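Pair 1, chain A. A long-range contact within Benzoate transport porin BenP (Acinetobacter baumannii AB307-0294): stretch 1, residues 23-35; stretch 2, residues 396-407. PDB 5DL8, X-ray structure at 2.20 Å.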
# COMPACT_ATOMS: atom_id res chain seq x y z
N GLU A 23 -20.97 10.51 13.34
CA GLU A 23 -21.72 9.23 13.36
C GLU A 23 -20.77 7.98 13.41
O GLU A 23 -19.73 7.95 12.73
CB GLU A 23 -22.61 9.16 12.08
CG GLU A 23 -23.87 10.06 11.99
CD GLU A 23 -24.90 9.76 13.13
OE1 GLU A 23 -25.14 8.56 13.46
OE2 GLU A 23 -25.44 10.71 13.72
N ASP A 24 -21.15 6.94 14.15
CA ASP A 24 -20.44 5.62 14.04
C ASP A 24 -20.46 5.15 12.57
O ASP A 24 -21.43 5.46 11.82
CB ASP A 24 -21.08 4.51 14.87
CG ASP A 24 -20.95 4.69 16.39
OD1 ASP A 24 -20.38 5.63 16.92
OD2 ASP A 24 -21.42 3.80 17.10
N GLU A 25 -19.37 4.48 12.16
CA GLU A 25 -19.18 3.92 10.82
C GLU A 25 -18.78 2.46 11.06
O GLU A 25 -17.85 2.17 11.81
CB GLU A 25 -18.06 4.63 9.99
CG GLU A 25 -18.40 6.08 9.52
CD GLU A 25 -17.19 7.00 9.21
OE1 GLU A 25 -16.06 6.56 8.93
OE2 GLU A 25 -17.36 8.22 9.25
N TRP A 26 -19.58 1.54 10.48
CA TRP A 26 -19.27 0.12 10.40
C TRP A 26 -18.97 -0.30 8.94
O TRP A 26 -19.56 0.27 8.00
CB TRP A 26 -20.44 -0.66 10.88
CG TRP A 26 -20.90 -0.46 12.27
CD1 TRP A 26 -21.72 0.52 12.71
CD2 TRP A 26 -20.67 -1.33 13.35
NE1 TRP A 26 -21.97 0.35 14.00
CE2 TRP A 26 -21.34 -0.78 14.44
CE3 TRP A 26 -19.90 -2.51 13.53
CZ2 TRP A 26 -21.33 -1.37 15.73
CZ3 TRP A 26 -19.86 -3.12 14.82
CH2 TRP A 26 -20.59 -2.55 15.90
N LYS A 27 -18.08 -1.29 8.73
CA LYS A 27 -17.88 -1.82 7.37
C LYS A 27 -17.83 -3.30 7.49
O LYS A 27 -17.00 -3.78 8.25
CB LYS A 27 -16.59 -1.28 6.78
CG LYS A 27 -16.49 -1.41 5.26
CD LYS A 27 -15.33 -0.71 4.50
CE LYS A 27 -14.01 -0.66 5.27
NZ LYS A 27 -12.95 0.05 4.44
N PHE A 28 -18.71 -4.00 6.80
CA PHE A 28 -18.69 -5.44 6.66
C PHE A 28 -18.22 -5.81 5.28
O PHE A 28 -18.74 -5.32 4.29
CB PHE A 28 -20.11 -6.04 6.82
CG PHE A 28 -20.13 -7.53 6.70
CD1 PHE A 28 -19.48 -8.31 7.62
CD2 PHE A 28 -20.75 -8.14 5.66
CE1 PHE A 28 -19.41 -9.70 7.47
CE2 PHE A 28 -20.73 -9.54 5.53
CZ PHE A 28 -20.06 -10.31 6.42
N THR A 29 -17.27 -6.73 5.22
CA THR A 29 -16.78 -7.22 3.95
C THR A 29 -16.71 -8.78 3.88
O THR A 29 -16.66 -9.46 4.86
CB THR A 29 -15.38 -6.68 3.52
OG1 THR A 29 -14.37 -7.26 4.30
CG2 THR A 29 -15.21 -5.13 3.59
N LEU A 30 -16.67 -9.23 2.62
CA LEU A 30 -16.41 -10.54 2.11
C LEU A 30 -15.46 -10.41 0.92
O LEU A 30 -15.57 -9.54 0.04
CB LEU A 30 -17.70 -11.31 1.66
CG LEU A 30 -18.82 -11.49 2.68
CD1 LEU A 30 -20.12 -11.92 2.02
CD2 LEU A 30 -18.49 -12.50 3.73
N LYS A 31 -14.53 -11.34 0.93
CA LYS A 31 -13.58 -11.51 -0.14
C LYS A 31 -13.31 -13.03 -0.47
O LYS A 31 -12.70 -13.79 0.34
CB LYS A 31 -12.25 -10.87 0.27
CG LYS A 31 -11.32 -10.70 -0.96
CD LYS A 31 -9.98 -10.02 -0.65
CE LYS A 31 -10.14 -8.48 -0.63
NZ LYS A 31 -8.81 -7.84 -0.20
N ASN A 32 -13.59 -13.39 -1.69
CA ASN A 32 -13.25 -14.66 -2.28
C ASN A 32 -12.09 -14.31 -3.18
O ASN A 32 -12.28 -13.62 -4.18
CB ASN A 32 -14.39 -15.18 -3.15
CG ASN A 32 -14.19 -16.66 -3.67
OD1 ASN A 32 -13.46 -16.96 -4.62
ND2 ASN A 32 -14.93 -17.57 -3.05
N ALA A 33 -10.92 -14.86 -2.87
CA ALA A 33 -9.66 -14.45 -3.53
C ALA A 33 -8.95 -15.64 -4.11
O ALA A 33 -8.59 -16.56 -3.37
CB ALA A 33 -8.70 -13.76 -2.51
N TYR A 34 -8.69 -15.61 -5.41
CA TYR A 34 -7.82 -16.57 -6.07
C TYR A 34 -6.56 -15.85 -6.60
O TYR A 34 -6.64 -14.90 -7.43
CB TYR A 34 -8.57 -17.23 -7.21
CG TYR A 34 -7.74 -18.07 -8.13
CD1 TYR A 34 -7.32 -19.30 -7.77
CD2 TYR A 34 -7.42 -17.59 -9.41
CE1 TYR A 34 -6.51 -20.06 -8.65
CE2 TYR A 34 -6.72 -18.33 -10.30
CZ TYR A 34 -6.22 -19.54 -9.89
OH TYR A 34 -5.46 -20.18 -10.75
N ILE A 35 -5.39 -16.30 -6.10
CA ILE A 35 -4.15 -15.75 -6.58
C ILE A 35 -3.29 -16.90 -7.05
O ILE A 35 -3.12 -17.90 -6.33
CB ILE A 35 -3.49 -14.93 -5.46
CG1 ILE A 35 -4.27 -13.60 -5.26
CG2 ILE A 35 -1.98 -14.70 -5.76
CD1 ILE A 35 -4.58 -13.34 -3.81
N GLU A 396 0.86 -14.19 -13.49
CA GLU A 396 0.07 -14.20 -12.31
C GLU A 396 -1.33 -13.75 -12.61
O GLU A 396 -1.51 -12.61 -13.15
CB GLU A 396 0.64 -13.32 -11.23
CG GLU A 396 -0.15 -13.30 -9.93
CD GLU A 396 0.55 -12.55 -8.75
OE1 GLU A 396 1.75 -12.29 -8.84
OE2 GLU A 396 -0.08 -12.12 -7.77
N ASP A 397 -2.31 -14.60 -12.16
CA ASP A 397 -3.71 -14.27 -12.14
C ASP A 397 -4.23 -14.00 -10.74
O ASP A 397 -3.94 -14.72 -9.79
CB ASP A 397 -4.54 -15.41 -12.78
CG ASP A 397 -4.12 -15.73 -14.15
OD1 ASP A 397 -4.33 -14.98 -15.09
OD2 ASP A 397 -3.56 -16.75 -14.35
N ARG A 398 -5.05 -12.97 -10.60
CA ARG A 398 -5.75 -12.67 -9.36
C ARG A 398 -7.18 -12.37 -9.69
O ARG A 398 -7.43 -11.51 -10.60
CB ARG A 398 -5.15 -11.48 -8.65
CG ARG A 398 -3.62 -11.52 -8.41
CD ARG A 398 -3.21 -10.39 -7.47
NE ARG A 398 -1.78 -10.19 -7.43
CZ ARG A 398 -1.12 -9.00 -7.34
NH1 ARG A 398 -1.71 -7.75 -7.20
NH2 ARG A 398 0.20 -9.06 -7.35
N LEU A 399 -8.08 -13.07 -9.00
CA LEU A 399 -9.52 -13.01 -9.25
C LEU A 399 -10.23 -12.89 -7.95
O LEU A 399 -9.97 -13.67 -6.97
CB LEU A 399 -10.04 -14.28 -10.00
CG LEU A 399 -11.52 -14.25 -10.53
CD1 LEU A 399 -11.86 -13.15 -11.60
CD2 LEU A 399 -11.94 -15.60 -11.10
N PHE A 400 -11.05 -11.85 -7.85
CA PHE A 400 -11.65 -11.48 -6.56
C PHE A 400 -13.14 -11.33 -6.75
O PHE A 400 -13.56 -10.69 -7.76
CB PHE A 400 -11.10 -10.17 -6.02
CG PHE A 400 -9.60 -10.18 -5.70
CD1 PHE A 400 -9.11 -10.81 -4.60
CD2 PHE A 400 -8.68 -9.49 -6.51
CE1 PHE A 400 -7.74 -10.83 -4.33
CE2 PHE A 400 -7.31 -9.43 -6.25
CZ PHE A 400 -6.83 -10.10 -5.14
N VAL A 401 -13.92 -11.86 -5.80
CA VAL A 401 -15.29 -11.48 -5.67
C VAL A 401 -15.41 -10.82 -4.33
O VAL A 401 -15.23 -11.47 -3.31
CB VAL A 401 -16.26 -12.66 -5.70
CG1 VAL A 401 -17.73 -12.18 -5.60
CG2 VAL A 401 -16.03 -13.53 -6.94
N ASN A 402 -15.73 -9.54 -4.35
CA ASN A 402 -15.76 -8.64 -3.20
C ASN A 402 -17.17 -8.26 -2.86
O ASN A 402 -17.99 -7.97 -3.77
CB ASN A 402 -14.98 -7.36 -3.54
CG ASN A 402 -13.43 -7.58 -3.53
OD1 ASN A 402 -12.91 -8.25 -2.60
ND2 ASN A 402 -12.71 -7.08 -4.54
N TYR A 403 -17.44 -8.19 -1.56
CA TYR A 403 -18.69 -7.63 -1.07
C TYR A 403 -18.35 -6.64 0.02
O TYR A 403 -17.54 -6.93 0.86
CB TYR A 403 -19.59 -8.66 -0.47
CG TYR A 403 -20.86 -8.06 0.08
CD1 TYR A 403 -21.96 -7.75 -0.74
CD2 TYR A 403 -21.02 -7.89 1.43
CE1 TYR A 403 -23.15 -7.21 -0.22
CE2 TYR A 403 -22.19 -7.43 1.96
CZ TYR A 403 -23.22 -7.04 1.13
OH TYR A 403 -24.32 -6.60 1.75
N THR A 404 -18.99 -5.48 -0.05
CA THR A 404 -18.76 -4.33 0.87
C THR A 404 -20.10 -3.77 1.31
O THR A 404 -20.97 -3.53 0.50
CB THR A 404 -17.85 -3.30 0.22
OG1 THR A 404 -16.60 -3.93 0.00
CG2 THR A 404 -17.63 -2.09 1.13
N LYS A 405 -20.32 -3.66 2.60
CA LYS A 405 -21.50 -2.96 3.06
C LYS A 405 -21.14 -2.02 4.23
O LYS A 405 -20.47 -2.42 5.21
CB LYS A 405 -22.56 -3.89 3.50
CG LYS A 405 -23.80 -3.05 3.83
CD LYS A 405 -25.06 -3.86 3.95
CE LYS A 405 -25.24 -4.42 5.35
NZ LYS A 405 -26.70 -4.70 5.47
N LYS A 406 -21.59 -0.77 4.07
CA LYS A 406 -21.18 0.37 4.89
C LYS A 406 -22.47 0.86 5.52
O LYS A 406 -23.52 0.89 4.87
CB LYS A 406 -20.60 1.41 4.01
CG LYS A 406 -19.21 1.77 4.37
CD LYS A 406 -18.72 2.95 3.55
CE LYS A 406 -18.34 2.48 2.15
NZ LYS A 406 -16.85 2.32 2.08
N PHE A 407 -22.42 1.11 6.81
CA PHE A 407 -23.64 1.30 7.64
C PHE A 407 -23.18 1.92 8.99
O PHE A 407 -22.06 2.52 9.17
CB PHE A 407 -24.52 0.02 7.77
CG PHE A 407 -23.91 -1.13 8.60
CD1 PHE A 407 -23.03 -2.05 8.04
CD2 PHE A 407 -24.23 -1.29 9.93
CE1 PHE A 407 -22.48 -3.11 8.78
CE2 PHE A 407 -23.64 -2.30 10.70
CZ PHE A 407 -22.79 -3.24 10.11
OXT PHE A 407 -23.95 1.83 9.91
O HOH W 1 -13.81 -7.51 -0.15

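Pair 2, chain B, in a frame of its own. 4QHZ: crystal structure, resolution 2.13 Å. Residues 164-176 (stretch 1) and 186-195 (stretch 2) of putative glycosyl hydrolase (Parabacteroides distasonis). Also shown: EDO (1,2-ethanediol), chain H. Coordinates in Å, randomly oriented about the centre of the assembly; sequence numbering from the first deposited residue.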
# COMPACT_ATOMS: atom_id res chain seq x y z
N GLU B 164 -18.42 20.56 25.13
CA GLU B 164 -17.38 19.56 25.38
C GLU B 164 -16.33 19.62 24.28
O GLU B 164 -16.53 20.25 23.25
CB GLU B 164 -17.99 18.16 25.49
CG GLU B 164 -18.91 18.00 26.70
CD GLU B 164 -19.51 16.61 26.85
OE1 GLU B 164 -19.14 15.70 26.08
OE2 GLU B 164 -20.36 16.44 27.75
N TRP B 165 -15.19 18.98 24.52
CA TRP B 165 -14.04 19.09 23.64
C TRP B 165 -13.90 17.85 22.77
O TRP B 165 -13.83 16.73 23.28
CB TRP B 165 -12.76 19.33 24.44
CG TRP B 165 -12.73 20.71 24.97
CD1 TRP B 165 -13.19 21.14 26.19
CD2 TRP B 165 -12.27 21.87 24.29
NE1 TRP B 165 -13.03 22.50 26.31
CE2 TRP B 165 -12.47 22.97 25.15
CE3 TRP B 165 -11.71 22.10 23.03
CZ2 TRP B 165 -12.12 24.27 24.80
CZ3 TRP B 165 -11.35 23.39 22.68
CH2 TRP B 165 -11.56 24.46 23.56
N ASN B 166 -13.86 18.07 21.45
CA ASN B 166 -13.64 16.99 20.49
C ASN B 166 -12.16 16.88 20.18
O ASN B 166 -11.53 17.86 19.79
CB ASN B 166 -14.44 17.24 19.22
CG ASN B 166 -15.92 17.07 19.44
OD1 ASN B 166 -16.42 15.94 19.48
ND2 ASN B 166 -16.63 18.17 19.62
N VAL B 167 -11.62 15.69 20.38
CA VAL B 167 -10.18 15.47 20.32
C VAL B 167 -9.80 14.81 19.01
O VAL B 167 -10.30 13.73 18.71
CB VAL B 167 -9.72 14.58 21.49
CG1 VAL B 167 -8.22 14.33 21.43
CG2 VAL B 167 -10.10 15.22 22.82
N TYR B 168 -8.93 15.46 18.24
CA TYR B 168 -8.38 14.86 17.03
C TYR B 168 -6.94 14.43 17.27
O TYR B 168 -6.13 15.20 17.80
CB TYR B 168 -8.40 15.83 15.85
CG TYR B 168 -9.68 15.95 15.04
CD1 TYR B 168 -10.80 15.16 15.28
CD2 TYR B 168 -9.75 16.86 13.98
CE1 TYR B 168 -11.95 15.29 14.50
CE2 TYR B 168 -10.88 16.99 13.20
CZ TYR B 168 -11.98 16.20 13.45
OH TYR B 168 -13.10 16.36 12.66
N ASP B 169 -6.63 13.20 16.86
CA ASP B 169 -5.25 12.75 16.68
C ASP B 169 -5.11 12.34 15.22
O ASP B 169 -5.92 11.57 14.71
CB ASP B 169 -4.91 11.61 17.63
CG ASP B 169 -4.69 12.10 19.05
OD1 ASP B 169 -3.71 12.84 19.27
OD2 ASP B 169 -5.51 11.78 19.94
N ILE B 170 -4.09 12.89 14.56
CA ILE B 170 -3.95 12.79 13.11
C ILE B 170 -2.54 12.33 12.77
O ILE B 170 -1.57 12.88 13.28
CB ILE B 170 -4.22 14.15 12.44
CG1 ILE B 170 -5.69 14.54 12.62
CG2 ILE B 170 -3.85 14.10 10.96
CD1 ILE B 170 -6.01 15.98 12.25
N ILE B 171 -2.44 11.29 11.94
CA ILE B 171 -1.16 10.80 11.46
C ILE B 171 -1.16 10.94 9.95
O ILE B 171 -2.04 10.40 9.28
CB ILE B 171 -0.91 9.33 11.85
CG1 ILE B 171 -1.11 9.14 13.36
CG2 ILE B 171 0.49 8.89 11.42
CD1 ILE B 171 -1.07 7.69 13.81
N TYR B 172 -0.17 11.66 9.42
CA TYR B 172 -0.16 12.07 8.02
C TYR B 172 1.16 11.72 7.34
O TYR B 172 2.24 12.00 7.87
CB TYR B 172 -0.39 13.57 7.92
CG TYR B 172 -0.36 14.12 6.52
CD1 TYR B 172 -1.45 13.99 5.67
CD2 TYR B 172 0.77 14.78 6.04
CE1 TYR B 172 -1.43 14.51 4.39
CE2 TYR B 172 0.81 15.30 4.76
CZ TYR B 172 -0.29 15.16 3.94
OH TYR B 172 -0.25 15.68 2.67
N THR B 173 1.05 11.12 6.16
CA THR B 173 2.17 10.85 5.29
C THR B 173 2.00 11.71 4.04
O THR B 173 0.98 11.63 3.37
CB THR B 173 2.23 9.36 4.91
OG1 THR B 173 2.24 8.57 6.11
CG2 THR B 173 3.46 9.05 4.09
N ALA B 174 3.01 12.53 3.76
CA ALA B 174 2.96 13.46 2.63
C ALA B 174 3.13 12.71 1.31
O ALA B 174 3.71 11.62 1.29
CB ALA B 174 4.05 14.52 2.77
N PRO B 175 2.62 13.29 0.21
CA PRO B 175 2.77 12.66 -1.09
C PRO B 175 4.16 12.93 -1.65
O PRO B 175 4.86 13.79 -1.13
CB PRO B 175 1.74 13.37 -1.94
CG PRO B 175 1.68 14.75 -1.36
CD PRO B 175 1.88 14.57 0.12
N THR B 176 4.53 12.17 -2.68
CA THR B 176 5.64 12.53 -3.55
C THR B 176 5.09 12.78 -4.95
O THR B 176 4.07 12.21 -5.32
CB THR B 176 6.72 11.44 -3.59
OG1 THR B 176 6.15 10.20 -4.02
CG2 THR B 176 7.37 11.26 -2.22
N HIS B 186 0.45 8.99 -3.29
CA HIS B 186 -0.60 9.84 -2.74
C HIS B 186 -0.37 10.05 -1.26
O HIS B 186 0.32 9.25 -0.62
CB HIS B 186 -1.96 9.21 -2.97
CG HIS B 186 -2.39 9.22 -4.40
ND1 HIS B 186 -3.36 10.07 -4.88
CD2 HIS B 186 -1.96 8.50 -5.46
CE1 HIS B 186 -3.51 9.87 -6.17
NE2 HIS B 186 -2.68 8.92 -6.55
N PRO B 187 -0.93 11.13 -0.70
CA PRO B 187 -0.85 11.28 0.74
C PRO B 187 -1.76 10.27 1.42
O PRO B 187 -2.76 9.85 0.83
CB PRO B 187 -1.36 12.70 1.00
CG PRO B 187 -1.64 13.30 -0.34
CD PRO B 187 -1.78 12.16 -1.31
N THR B 188 -1.41 9.88 2.63
CA THR B 188 -2.29 9.04 3.44
C THR B 188 -2.50 9.69 4.80
O THR B 188 -1.64 10.43 5.27
CB THR B 188 -1.75 7.61 3.60
OG1 THR B 188 -0.48 7.64 4.26
CG2 THR B 188 -1.60 6.94 2.24
N VAL B 189 -3.64 9.40 5.42
CA VAL B 189 -3.98 10.01 6.70
C VAL B 189 -4.82 9.07 7.56
O VAL B 189 -5.72 8.38 7.07
CB VAL B 189 -4.69 11.36 6.49
CG1 VAL B 189 -6.04 11.17 5.79
CG2 VAL B 189 -4.87 12.09 7.81
N THR B 190 -4.49 9.02 8.85
CA THR B 190 -5.33 8.39 9.84
C THR B 190 -5.86 9.48 10.76
O THR B 190 -5.11 10.36 11.17
CB THR B 190 -4.55 7.30 10.63
OG1 THR B 190 -4.32 6.17 9.78
CG2 THR B 190 -5.30 6.84 11.87
N VAL B 191 -7.16 9.44 11.04
CA VAL B 191 -7.82 10.42 11.89
C VAL B 191 -8.59 9.71 12.99
O VAL B 191 -9.39 8.82 12.71
CB VAL B 191 -8.79 11.32 11.09
CG1 VAL B 191 -9.49 12.31 12.00
CG2 VAL B 191 -8.05 12.07 9.98
N ILE B 192 -8.33 10.11 14.23
CA ILE B 192 -8.99 9.54 15.40
C ILE B 192 -9.70 10.66 16.14
O ILE B 192 -9.06 11.65 16.50
CB ILE B 192 -7.98 8.85 16.33
CG1 ILE B 192 -7.08 7.88 15.55
CG2 ILE B 192 -8.69 8.09 17.45
CD1 ILE B 192 -5.93 7.30 16.36
N GLN B 193 -11.01 10.52 16.36
CA GLN B 193 -11.78 11.53 17.07
C GLN B 193 -12.35 10.97 18.36
O GLN B 193 -13.11 9.99 18.35
CB GLN B 193 -12.94 12.07 16.21
CG GLN B 193 -13.74 13.14 16.95
CD GLN B 193 -14.90 13.70 16.16
OE1 GLN B 193 -15.05 13.44 14.96
NE2 GLN B 193 -15.75 14.47 16.82
N ASN B 194 -11.99 11.60 19.47
CA ASN B 194 -12.40 11.14 20.79
C ASN B 194 -12.13 9.65 20.97
O ASN B 194 -12.97 8.91 21.51
CB ASN B 194 -13.87 11.49 21.04
CG ASN B 194 -14.14 12.97 20.93
OD1 ASN B 194 -13.37 13.79 21.44
ND2 ASN B 194 -15.21 13.34 20.24
N GLY B 195 -10.96 9.22 20.52
CA GLY B 195 -10.54 7.84 20.62
C GLY B 195 -11.11 6.89 19.57
O GLY B 195 -10.72 5.72 19.54
C1 EDO H . -5.89 8.37 20.76
O1 EDO H . -6.61 9.43 20.13
C2 EDO H . -4.46 8.83 21.00
O2 EDO H . -3.65 7.71 21.39
O HOH W 2 -8.85 11.04 19.51
O HOH W 3 -0.67 8.21 7.37

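Antiparallel two-strand contacts in BenP (pair 1) and a putative glycosyl hydrolase (pair 2). In each pair the strand axes approach to 4.7 Å and run at 175° (pair 1) or 174° (pair 2); 14 central residues superpose with an RMSD of 0.4 Å. Hydrogen-bonded and non-hydrogen-bonded pairs alternate in the same register. Phe28(A)–Lys405(A), Leu30(A)–Tyr403(A) and Asn32(A)–Val401(A) match Asp169(B)–Ile192(B), Ile171(B)–Thr190(B) and Thr173(B)–Thr188(B), each joined by two backbone hydrogen bonds; Leu30(A) O accepts from Tyr403(A) N at 2.8 Å, as Ile171(B) O does from Thr190(B) N at 2.8 Å.

On the face carrying these pairs, Leu30(A) and Ile171(B) place their side-chain centres 0.3 Å apart, but their partners differ. Tyr403(A) brings its CB to 3.9 Å from Leu30(A) CB. The ring edge of Tyr403(A) meets Phe28(A), with Tyr403(A) CE2 4.0 Å from Phe28(A) CD2. Thr190(B) is shorter, and its CB lies 4.3 Å from Ile171(B) CB. At the position of Phe28(A), Asp169(B) accepts a hydrogen bond through OD2 from EDO O1 (2.6 Å), a probable crystallisation additive. Val401(A) packs its CB 4.0 Å from Asn32(A) CB; the OG1 atoms of the matched Thr188(B) and Thr173(B) are each hydrogen-bonded to water 3 at 3.2 Å.

On the other face, Thr29(A)–Thr404(A) corresponds to Ile170(B)–Val191(B). Thr404(A) and Val191(B) have side-chain centres 0.2 Å apart, yet Thr29(A) CG2 meets Thr404(A) OG1 at 4.0 Å, whereas Ile170(B) CG1 meets Val191(B) CG2 at 4.3 Å, an all-carbon contact. At the next pair, Lys31(A) lays its aliphatic chain beside Asn402(A), CG to OD1 at 3.3 Å, and water 1 bridges Asn402(A) OD1 and Leu30(A) O, donating to each at 2.7 Å. Tyr172(B) instead turns its ring edge to Val189(B), CD1 to CB at 4.3 Å. Phe400(A) fills its position with a ring whose CE1 lies 3.6 Å from Ala33(A) CB; the matched Pro187(B) packs CB against Tyr172(B) CE1 at 3.8 Å.

At the far end, Trp26(A) matches Val167(B) and Phe407(A) matches Asn194(B). Trp26(A) CB sits over the Phe407(A) ring, 3.6 Å from CZ, while the tryptophan five-membered ring lies nearly parallel to it but slid aside. Asn194(B) makes the contact polar: its OD1 accepts from Val167(B) N at 2.8 Å, and its ND2 donates to Asn166(B) OD1 at 3.0 Å. In pair 1 the matching backbone amide, Trp26(A) N, reaches Phe407(A) O at 3.0 Å.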